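Local atomic coordinates of cephalosporin hydroxylase CMCI (Streptomyces clavuligerus, PDB entry 2BM8), a protein that probably acts in cephamycin biosynthesis as a methyltransferase-like enzyme that modifies the cephalosporin nucleus. Residues N13-G17 with L18-P22; R100-T103 with K104-I108; D187-P190 with Y191-R194. The protein carries 3 engineered substitutions. All coordinates share one frame; numbering follows the deposited sequence.

Contact 1: residues N13-G17 with L18-P22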
ATOM      1  N   ASN B  13      -9.104  30.095  -3.747  1.00 22.09           N
ATOM      2  CA  ASN B  13      -7.821  30.034  -3.042  1.00 22.22           C
ATOM      3  C   ASN B  13      -7.874  30.518  -1.595  1.00 22.10           C
ATOM      4  O   ASN B  13      -7.107  30.049  -0.769  1.00 22.20           O
ATOM      5  CB  ASN B  13      -6.748  30.825  -3.790  1.00 22.33           C
ATOM      6  CG  ASN B  13      -6.429  30.231  -5.153  1.00 22.71           C
ATOM      7  OD1 ASN B  13      -6.232  29.029  -5.280  1.00 22.53           O
ATOM      8  ND2 ASN B  13      -6.387  31.077  -6.177  1.00 22.69           N
ATOM      9  N   LEU B  14      -8.770  31.459  -1.302  1.00 22.20           N
ATOM     10  CA  LEU B  14      -9.050  31.910   0.071  1.00 22.03           C
ATOM     11  C   LEU B  14      -9.444  30.794   1.055  1.00 21.60           C
ATOM     12  O   LEU B  14      -9.191  30.918   2.249  1.00 21.91           O
ATOM     13  CB  LEU B  14     -10.177  32.963   0.064  1.00 22.25           C
ATOM     14  CG  LEU B  14      -9.878  34.465  -0.120  1.00 22.54           C
ATOM     15  CD1 LEU B  14      -8.423  34.742  -0.521  1.00 23.25           C
ATOM     16  CD2 LEU B  14     -10.849  35.097  -1.124  1.00 21.84           C
ATOM     17  N   PHE B  15     -10.079  29.733   0.570  1.00 21.05           N
ATOM     18  CA  PHE B  15     -10.531  28.641   1.436  1.00 20.99           C
ATOM     19  C   PHE B  15      -9.517  27.493   1.570  1.00 21.28           C
ATOM     20  O   PHE B  15      -9.854  26.409   2.032  1.00 20.96           O
ATOM     21  CB  PHE B  15     -11.859  28.091   0.928  1.00 20.83           C
ATOM     22  CG  PHE B  15     -12.903  29.146   0.684  1.00 20.43           C
ATOM     23  CD1 PHE B  15     -13.492  29.285  -0.572  1.00 19.71           C
ATOM     24  CD2 PHE B  15     -13.301  29.998   1.710  1.00 20.39           C
ATOM     25  CE1 PHE B  15     -14.461  30.260  -0.801  1.00 20.22           C
ATOM     26  CE2 PHE B  15     -14.265  30.969   1.493  1.00 20.13           C
ATOM     27  CZ  PHE B  15     -14.852  31.101   0.228  1.00 20.09           C
ATOM     28  N   ARG B  16      -8.271  27.740   1.185  1.00 22.01           N
ATOM     29  CA  ARG B  16      -7.229  26.723   1.218  1.00 22.60           C
ATOM     30  C   ARG B  16      -6.797  26.366   2.647  1.00 22.13           C
ATOM     31  O   ARG B  16      -6.326  27.214   3.392  1.00 21.61           O
ATOM     32  CB  ARG B  16      -6.013  27.205   0.427  1.00 23.47           C
ATOM     33  CG  ARG B  16      -4.898  26.163   0.377  1.00 26.15           C
ATOM     34  CD  ARG B  16      -3.509  26.668   0.050  1.00 29.47           C
ATOM     35  NE  ARG B  16      -2.608  25.519   0.105  1.00 34.03           N
ATOM     36  CZ  ARG B  16      -2.141  24.958   1.232  1.00 36.92           C
ATOM     37  NH1 ARG B  16      -2.446  25.460   2.434  1.00 37.44           N
ATOM     38  NH2 ARG B  16      -1.342  23.895   1.153  1.00 37.29           N
ATOM     39  N   GLY B  17      -6.952  25.096   3.013  1.00 22.04           N
ATOM     40  CA  GLY B  17      -6.528  24.591   4.309  1.00 21.54           C
ATOM     41  C   GLY B  17      -7.435  25.043   5.429  1.00 21.62           C
ATOM     42  O   GLY B  17      -7.119  24.821   6.613  1.00 22.10           O
ATOM     43  N   LEU B  18      -8.564  25.664   5.064  1.00 20.90           N
ATOM     44  CA  LEU B  18      -9.488  26.244   6.023  1.00 20.24           C
ATOM     45  C   LEU B  18     -10.890  25.704   5.824  1.00 20.03           C
ATOM     46  O   LEU B  18     -11.487  25.169   6.746  1.00 20.54           O
ATOM     47  CB  LEU B  18      -9.521  27.767   5.893  1.00 20.13           C
ATOM     48  CG  LEU B  18      -8.209  28.550   5.964  1.00 20.22           C
ATOM     49  CD1 LEU B  18      -8.490  30.026   5.678  1.00 20.37           C
ATOM     50  CD2 LEU B  18      -7.511  28.373   7.301  1.00 20.33           C
ATOM     51  N   GLY B  19     -11.427  25.865   4.627  1.00 19.45           N
ATOM     52  CA  GLY B  19     -12.800  25.507   4.353  1.00 18.96           C
ATOM     53  C   GLY B  19     -13.608  26.762   4.140  1.00 18.54           C
ATOM     54  O   GLY B  19     -13.078  27.854   4.293  1.00 18.36           O
ATOM     55  N   GLU B  20     -14.892  26.597   3.819  1.00 18.13           N
ATOM     56  CA  GLU B  20     -15.764  27.706   3.445  1.00 18.07           C
ATOM     57  C   GLU B  20     -16.280  28.515   4.622  1.00 17.68           C
ATOM     58  O   GLU B  20     -16.632  29.684   4.470  1.00 17.66           O
ATOM     59  CB  GLU B  20     -16.983  27.173   2.692  1.00 18.42           C
ATOM     60  CG  GLU B  20     -16.749  26.930   1.215  1.00 19.93           C
ATOM     61  CD  GLU B  20     -17.530  25.745   0.676  1.00 22.12           C
ATOM     62  OE1 GLU B  20     -17.450  24.646   1.286  1.00 24.73           O
ATOM     63  OE2 GLU B  20     -18.206  25.907  -0.361  1.00 21.22           O
ATOM     64  N   ASP B  21     -16.332  27.894   5.795  1.00 17.43           N
ATOM     65  CA  ASP B  21     -17.097  28.429   6.917  1.00 17.05           C
ATOM     66  C   ASP B  21     -16.353  28.211   8.236  1.00 16.45           C
ATOM     67  O   ASP B  21     -16.152  27.071   8.642  1.00 15.95           O
ATOM     68  CB  ASP B  21     -18.466  27.722   6.956  1.00 17.16           C
ATOM     69  CG  ASP B  21     -19.487  28.426   7.848  1.00 18.00           C
ATOM     70  OD1 ASP B  21     -19.127  29.367   8.595  1.00 17.56           O
ATOM     71  OD2 ASP B  21     -20.694  28.081   7.858  1.00 20.09           O
ATOM     72  N   PRO B  22     -15.962  29.287   8.915  1.00 15.99           N
ATOM     73  CA  PRO B  22     -15.283  29.158  10.213  1.00 15.83           C
ATOM     74  C   PRO B  22     -16.182  28.606  11.328  1.00 15.78           C
ATOM     75  O   PRO B  22     -15.689  28.049  12.307  1.00 15.51           O
ATOM     76  CB  PRO B  22     -14.871  30.593  10.529  1.00 16.25           C
ATOM     77  CG  PRO B  22     -15.851  31.445   9.770  1.00 15.66           C
ATOM     78  CD  PRO B  22     -16.139  30.696   8.521  1.00 15.65           C
TER
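Phe15 and Gly19 close a tight turn in the loop that precedes strand 35-37. The carbonyl oxygen Phe15 O takes the Gly19 N-H at 3.1 Å with a bond angle of 160°. Leu18 N adds a weak bond to the same Phe15 O at 3.4 Å, so a beta turn is enclosed within a wider alpha turn. Backbone angles at Arg16 and Gly17 are those of a type II turn, whose third position suits glycine.

The close packing lies over this turn. With Phe15 CG anti to its carbonyl carbon (chi1 -51°), the ring leans over the backbone that follows: Phe15 CD2 lies 3.4 Å from Gly19 O and 3.8 Å from Glu20 CA, while the Glu20 CG methylene sits over one ring face. Leu18 folds the other way along the chain, its CD1 methyl reaching 3.6 Å from Leu14 O.

Outside the turn the contact loosens. The side chain of Leu14 leads off into solvent, and that of Arg16 starts away from the turn and packs on Tyr195 of the second subunit. Glu20 OE2 bonds to Leu199 N of that subunit. The chemistry thus implies a turn held by backbone bonds and apolar cover, leaving polar side-chain ends for the subunit interface.

Contact 2: residues R100-T103 with K104-I108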
ATOM      1  N   ARG B 100      -6.230  27.149  26.051  1.00 13.43           N
ATOM      2  CA  ARG B 100      -6.693  27.749  27.295  1.00 13.91           C
ATOM      3  C   ARG B 100      -7.376  26.718  28.180  1.00 14.30           C
ATOM      4  O   ARG B 100      -7.028  26.559  29.335  1.00 14.21           O
ATOM      5  CB  ARG B 100      -7.665  28.898  27.009  1.00 13.58           C
ATOM      6  CG  ARG B 100      -7.975  29.749  28.228  1.00 13.55           C
ATOM      7  CD  ARG B 100      -9.203  29.293  29.051  1.00 15.09           C
ATOM      8  NE  ARG B 100     -10.348  28.938  28.208  1.00 15.74           N
ATOM      9  CZ  ARG B 100     -11.118  29.820  27.574  1.00 16.21           C
ATOM     10  NH1 ARG B 100     -10.889  31.120  27.673  1.00 16.71           N
ATOM     11  NH2 ARG B 100     -12.120  29.407  26.826  1.00 16.70           N
ATOM     12  N   ASP B 101      -8.360  26.023  27.634  1.00 15.21           N
ATOM     13  CA  ASP B 101      -9.068  24.985  28.382  1.00 15.58           C
ATOM     14  C   ASP B 101      -8.092  23.971  28.955  1.00 16.18           C
ATOM     15  O   ASP B 101      -8.157  23.651  30.126  1.00 16.18           O
ATOM     16  CB  ASP B 101     -10.054  24.253  27.487  1.00 15.38           C
ATOM     17  CG  ASP B 101     -11.275  25.065  27.179  1.00 14.96           C
ATOM     18  OD1 ASP B 101     -11.452  26.171  27.708  1.00 12.99           O
ATOM     19  OD2 ASP B 101     -12.125  24.659  26.392  1.00 16.57           O
ATOM     20  N   LEU B 102      -7.175  23.506  28.117  1.00 16.58           N
ATOM     21  CA  LEU B 102      -6.292  22.404  28.464  1.00 17.14           C
ATOM     22  C   LEU B 102      -5.299  22.797  29.542  1.00 17.30           C
ATOM     23  O   LEU B 102      -4.964  21.998  30.407  1.00 17.83           O
ATOM     24  CB  LEU B 102      -5.541  21.944  27.214  1.00 17.44           C
ATOM     25  CG  LEU B 102      -4.974  20.535  27.213  1.00 18.49           C
ATOM     26  CD1 LEU B 102      -5.914  19.537  27.864  1.00 19.68           C
ATOM     27  CD2 LEU B 102      -4.693  20.133  25.791  1.00 19.41           C
ATOM     28  N   THR B 103      -4.828  24.032  29.483  1.00 17.33           N
ATOM     29  CA  THR B 103      -3.966  24.562  30.515  1.00 17.74           C
ATOM     30  C   THR B 103      -4.724  24.762  31.846  1.00 18.37           C
ATOM     31  O   THR B 103      -4.143  24.579  32.901  1.00 18.25           O
ATOM     32  CB  THR B 103      -3.286  25.887  30.050  1.00 17.74           C
ATOM     33  OG1 THR B 103      -4.243  26.785  29.480  1.00 16.86           O
ATOM     34  CG2 THR B 103      -2.308  25.633  28.921  1.00 18.15           C
ATOM     35  N   LYS B 104      -6.010  25.123  31.799  1.00 19.24           N
ATOM     36  CA  LYS B 104      -6.815  25.275  33.019  1.00 19.97           C
ATOM     37  C   LYS B 104      -7.026  23.950  33.728  1.00 19.93           C
ATOM     38  O   LYS B 104      -6.886  23.862  34.946  1.00 19.83           O
ATOM     39  CB  LYS B 104      -8.183  25.896  32.728  1.00 20.52           C
ATOM     40  CG  LYS B 104      -8.152  27.356  32.301  1.00 22.26           C
ATOM     41  CD  LYS B 104      -8.058  28.316  33.487  1.00 24.45           C
ATOM     42  CE  LYS B 104      -8.081  29.779  33.018  1.00 24.99           C
ATOM     43  NZ  LYS B 104      -9.427  30.163  32.463  1.00 25.61           N
ATOM     44  N   ILE B 105      -7.349  22.916  32.960  1.00 20.12           N
ATOM     45  CA  ILE B 105      -7.601  21.592  33.516  1.00 20.48           C
ATOM     46  C   ILE B 105      -6.331  21.061  34.164  1.00 20.26           C
ATOM     47  O   ILE B 105      -6.403  20.362  35.157  1.00 20.02           O
ATOM     48  CB  ILE B 105      -8.064  20.631  32.413  1.00 20.80           C
ATOM     49  CG1 ILE B 105      -9.298  21.180  31.706  1.00 21.81           C
ATOM     50  CG2 ILE B 105      -8.434  19.252  32.971  1.00 21.52           C
ATOM     51  CD1 ILE B 105      -9.211  20.962  30.242  1.00 22.61           C
ATOM     52  N   MET B 106      -5.183  21.406  33.579  1.00 20.43           N
ATOM     53  CA  MET B 106      -3.862  21.021  34.085  1.00 20.59           C
ATOM     54  C   MET B 106      -3.384  21.807  35.312  1.00 20.50           C
ATOM     55  O   MET B 106      -2.449  21.376  35.980  1.00 20.91           O
ATOM     56  CB  MET B 106      -2.809  21.176  32.982  1.00 20.46           C
ATOM     57  CG  MET B 106      -2.929  20.129  31.902  1.00 20.76           C
ATOM     58  SD  MET B 106      -1.756  20.332  30.577  1.00 20.07           S
ATOM     59  CE  MET B 106      -2.058  18.858  29.654  1.00 20.55           C
ATOM     60  N   GLY B 107      -3.995  22.953  35.597  1.00 20.28           N
ATOM     61  CA  GLY B 107      -3.578  23.789  36.715  1.00 20.13           C
ATOM     62  C   GLY B 107      -2.365  24.654  36.415  1.00 20.19           C
ATOM     63  O   GLY B 107      -1.652  25.070  37.327  1.00 20.57           O
ATOM     64  N   ILE B 108      -2.138  24.920  35.134  1.00 20.00           N
ATOM     65  CA  ILE B 108      -1.055  25.775  34.669  1.00 20.21           C
ATOM     66  C   ILE B 108      -1.571  27.199  34.476  1.00 20.31           C
ATOM     67  O   ILE B 108      -2.535  27.408  33.741  1.00 20.76           O
ATOM     68  CB  ILE B 108      -0.533  25.266  33.308  1.00 20.25           C
ATOM     69  CG1 ILE B 108      -0.111  23.791  33.389  1.00 20.80           C
ATOM     70  CG2 ILE B 108       0.631  26.117  32.829  1.00 20.16           C
ATOM     71  CD1 ILE B 108      -0.135  23.087  32.049  1.00 20.57           C
TER
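A Schellman motif, in which Thr103 receives Ile108, ends helix 94-106 of a Rossmann-like beta-alpha-beta unit, and the local contact runs through the helix's last turns. The helix links parallel strands 84-88 and 111-116 in a seven-stranded sheet ordered as in class I methyltransferases. The evidence for the motif is the positive phi of Gly107 and two bonds back into the last turn: Gly107 N to Lys104 O at 3.1 Å, and the longer reach from Ile108. Upstream, Lys104 N to Arg100 O and Met106 N to Leu102 O are regular helical bonds.

On the polar face, Arg100 bends at chi2 and chi3 after CG leaves opposite the backbone N (chi1 -168°), which brings its CD to 3.5 Å from Lys104 NZ. Arg100 NE meets Asp101 OD1 at 3.0 Å as a salt bridge; the oxygen lies in the guanidinium plane but is approached on its anti side. Arg100 NH1 bonds to Glu130 O, and Asp101 OD2 is held by Trp58 and Arg59. Although Arg100 NE and Lys104 NZ are only 4.5 Å apart, acids probably offset the like charges: Asp128 forms a salt bridge with Arg100 NH2, and Glu130 with Lys104 NZ. With an alanine here, Asp128 would probably lose a cationic mate and Asp101 OD1 its partner, though Asp101 OD2 keeps Arg59, and the Lys104 chain would lose the CD it packs against.

On the apolar face, Leu102 CG touches Met106 CE at 4.2 Å, and both side chains pack on His74 of helix 67-80. Ile105 faces its own counterpart in the third subunit. At the cap, Thr103 CB and Ile108 CB stand 4.3 Å apart. Ile108 N gives its hydrogen to Thr103 O at 3.0 Å, nearly in line with the carbonyl bond.

Contact 3: residues D187-P190 with Y191-R194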
ATOM      1  N   ASP B 187       2.912  22.375   9.562  1.00 15.52           N
ATOM      2  CA  ASP B 187       2.539  22.109   8.168  1.00 15.73           C
ATOM      3  C   ASP B 187       3.587  22.444   7.109  1.00 15.96           C
ATOM      4  O   ASP B 187       3.869  21.615   6.229  1.00 15.01           O
ATOM      5  CB  ASP B 187       1.231  22.826   7.807  1.00 16.13           C
ATOM      6  CG  ASP B 187       0.045  22.315   8.612  1.00 17.38           C
ATOM      7  OD1 ASP B 187      -0.286  21.110   8.456  1.00 19.60           O
ATOM      8  OD2 ASP B 187      -0.598  23.028   9.418  1.00 15.51           O
ATOM      9  N   MET B 188       4.155  23.644   7.189  1.00 16.08           N
ATOM     10  CA  MET B 188       4.843  24.223   6.044  1.00 16.95           C
ATOM     11  C   MET B 188       6.266  23.730   5.780  1.00 16.43           C
ATOM     12  O   MET B 188       6.695  23.735   4.623  1.00 15.76           O
ATOM     13  CB  MET B 188       4.837  25.757   6.126  1.00 17.50           C
ATOM     14  CG  MET B 188       5.095  26.440   4.770  1.00 19.96           C
ATOM     15  SD  MET B 188       3.968  25.926   3.400  1.00 22.73           S
ATOM     16  CE  MET B 188       2.743  27.261   3.422  1.00 22.31           C
ATOM     17  N   ILE B 189       6.990  23.292   6.812  1.00 15.99           N
ATOM     18  CA  ILE B 189       8.409  22.967   6.624  1.00 15.68           C
ATOM     19  C   ILE B 189       8.676  21.882   5.581  1.00 15.59           C
ATOM     20  O   ILE B 189       9.567  22.035   4.774  1.00 15.98           O
ATOM     21  CB  ILE B 189       9.121  22.683   7.966  1.00 15.50           C
ATOM     22  CG1 ILE B 189       9.675  24.004   8.500  1.00 15.29           C
ATOM     23  CG2 ILE B 189      10.258  21.674   7.807  1.00 15.63           C
ATOM     24  CD1 ILE B 189      10.191  23.966   9.885  1.00 14.81           C
ATOM     25  N   PRO B 190       7.942  20.787   5.589  1.00 15.71           N
ATOM     26  CA  PRO B 190       8.083  19.777   4.535  1.00 15.72           C
ATOM     27  C   PRO B 190       7.865  20.291   3.118  1.00 15.41           C
ATOM     28  O   PRO B 190       8.544  19.797   2.230  1.00 15.40           O
ATOM     29  CB  PRO B 190       7.012  18.752   4.903  1.00 15.91           C
ATOM     30  CG  PRO B 190       6.949  18.864   6.376  1.00 15.97           C
ATOM     31  CD  PRO B 190       6.969  20.363   6.604  1.00 16.17           C
ATOM     32  N   TYR B 191       6.955  21.243   2.914  1.00 15.26           N
ATOM     33  CA  TYR B 191       6.742  21.844   1.589  1.00 15.56           C
ATOM     34  C   TYR B 191       7.893  22.777   1.157  1.00 14.68           C
ATOM     35  O   TYR B 191       8.301  22.765   0.015  1.00 14.14           O
ATOM     36  CB  TYR B 191       5.383  22.572   1.523  1.00 15.82           C
ATOM     37  CG  TYR B 191       4.191  21.649   1.713  1.00 18.91           C
ATOM     38  CD1 TYR B 191       3.717  21.350   2.983  1.00 22.65           C
ATOM     39  CD2 TYR B 191       3.547  21.069   0.623  1.00 22.75           C
ATOM     40  CE1 TYR B 191       2.640  20.494   3.180  1.00 24.43           C
ATOM     41  CE2 TYR B 191       2.457  20.219   0.799  1.00 24.70           C
ATOM     42  CZ  TYR B 191       2.009  19.937   2.084  1.00 26.53           C
ATOM     43  OH  TYR B 191       0.933  19.102   2.276  1.00 28.91           O
ATOM     44  N   TRP B 192       8.407  23.585   2.074  1.00 14.59           N
ATOM     45  CA  TRP B 192       9.571  24.413   1.793  1.00 14.73           C
ATOM     46  C   TRP B 192      10.800  23.567   1.433  1.00 14.47           C
ATOM     47  O   TRP B 192      11.586  23.971   0.602  1.00 14.46           O
ATOM     48  CB  TRP B 192       9.914  25.312   2.985  1.00 14.79           C
ATOM     49  CG  TRP B 192       8.989  26.460   3.190  1.00 14.68           C
ATOM     50  CD1 TRP B 192       8.207  27.063   2.254  1.00 14.86           C
ATOM     51  CD2 TRP B 192       8.758  27.159   4.416  1.00 13.88           C
ATOM     52  NE1 TRP B 192       7.492  28.088   2.826  1.00 15.02           N
ATOM     53  CE2 TRP B 192       7.814  28.171   4.153  1.00 14.26           C
ATOM     54  CE3 TRP B 192       9.250  27.029   5.718  1.00 14.43           C
ATOM     55  CZ2 TRP B 192       7.345  29.048   5.142  1.00 14.20           C
ATOM     56  CZ3 TRP B 192       8.786  27.913   6.708  1.00 14.38           C
ATOM     57  CH2 TRP B 192       7.846  28.908   6.406  1.00 13.45           C
ATOM     58  N   TYR B 193      10.957  22.406   2.057  1.00 14.24           N
ATOM     59  CA  TYR B 193      12.071  21.521   1.755  1.00 14.33           C
ATOM     60  C   TYR B 193      11.891  20.838   0.399  1.00 14.33           C
ATOM     61  O   TYR B 193      12.872  20.529  -0.288  1.00 14.40           O
ATOM     62  CB  TYR B 193      12.238  20.457   2.841  1.00 14.43           C
ATOM     63  CG  TYR B 193      13.409  19.544   2.590  1.00 13.60           C
ATOM     64  CD1 TYR B 193      14.690  20.056   2.432  1.00 13.69           C
ATOM     65  CD2 TYR B 193      13.245  18.169   2.499  1.00 13.97           C
ATOM     66  CE1 TYR B 193      15.789  19.213   2.200  1.00 13.31           C
ATOM     67  CE2 TYR B 193      14.348  17.315   2.271  1.00 13.64           C
ATOM     68  CZ  TYR B 193      15.608  17.851   2.122  1.00 12.69           C
ATOM     69  OH  TYR B 193      16.692  17.034   1.890  1.00 14.38           O
ATOM     70  N   ARG B 194      10.644  20.602   0.018  1.00 14.13           N
ATOM     71  CA  ARG B 194      10.345  20.004  -1.275  1.00 14.71           C
ATOM     72  C   ARG B 194      10.565  20.967  -2.437  1.00 14.39           C
ATOM     73  O   ARG B 194      11.012  20.567  -3.494  1.00 13.59           O
ATOM     74  CB  ARG B 194       8.896  19.514  -1.314  1.00 15.13           C
ATOM     75  CG  ARG B 194       8.542  18.770  -2.601  1.00 17.00           C
ATOM     76  CD  ARG B 194       7.350  17.845  -2.475  1.00 20.07           C
ATOM     77  NE  ARG B 194       7.035  17.151  -3.724  1.00 21.94           N
ATOM     78  CZ  ARG B 194       7.757  16.164  -4.238  1.00 23.47           C
ATOM     79  NH1 ARG B 194       8.867  15.733  -3.631  1.00 24.25           N
ATOM     80  NH2 ARG B 194       7.364  15.599  -5.375  1.00 23.95           N
TER
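Met188 sends its CG out opposite the backbone N (chi1 -160°) and then bends at chi2 and chi3, while Trp192 places its CG opposite its own carbonyl carbon (chi1 -74°). The two torsions bring the methionine chain across the indole at about a right angle. Met188 CG lies over the face as a CH-pi contact, 3.6 Å from the centroid of the five-membered ring of Trp192 and 25° off the normal. Its position is offset toward the rim, with Trp192 CE2 the nearest ring atom. Met188 SD follows over the same ring at 4.5 Å from that centroid, a Met-aromatic contact, and also touches Tyr191 CB at 4.1 Å.

The backbone fixes the spacing. Met188 O accepts the Trp192 N-H at 3.1 Å in a nearly straight bond of the helical i to i+4 pattern, as is Tyr193 N to Ile189 O. Tyr191 turns the edge of its ring to the preceding loop, where Tyr191 CD1 meets Asp187 O at 3.3 Å in the ring plane.

Trp192 NE1 reaches Asn13 OD1 of the second subunit in a weak hydrogen bond, so the methionine-covered indole also faces an interface. The short helix 189-195 follows strand 182-185 of the main sheet; Ile189, Trp192 and Tyr193 lean on Phe200 of helix 197-205, and Tyr193 meets Trp41 of the third subunit edge-to-face.

Each contact closes a short local turn, and the three follow in series from the N terminus, with no nesting or crossing. Contact 1 bends the N-terminal loop before strand 35-37; contact 2 ends the helix leading to strand 111-116; contact 3 lies in the first part of the helix after strand 182-185. Contacts 1 and 2 lie on opposite sides of the chain's centre, as do contacts 2 and 3, whose nearest atoms are about 17 Å apart. Contacts 1 and 3 approach to about 5 Å between nearest atoms without touching. Both meet the second subunit, while contacts 2 and 3 meet the third, so local turns of the monomer also furnish surfaces for the six-chain assembly.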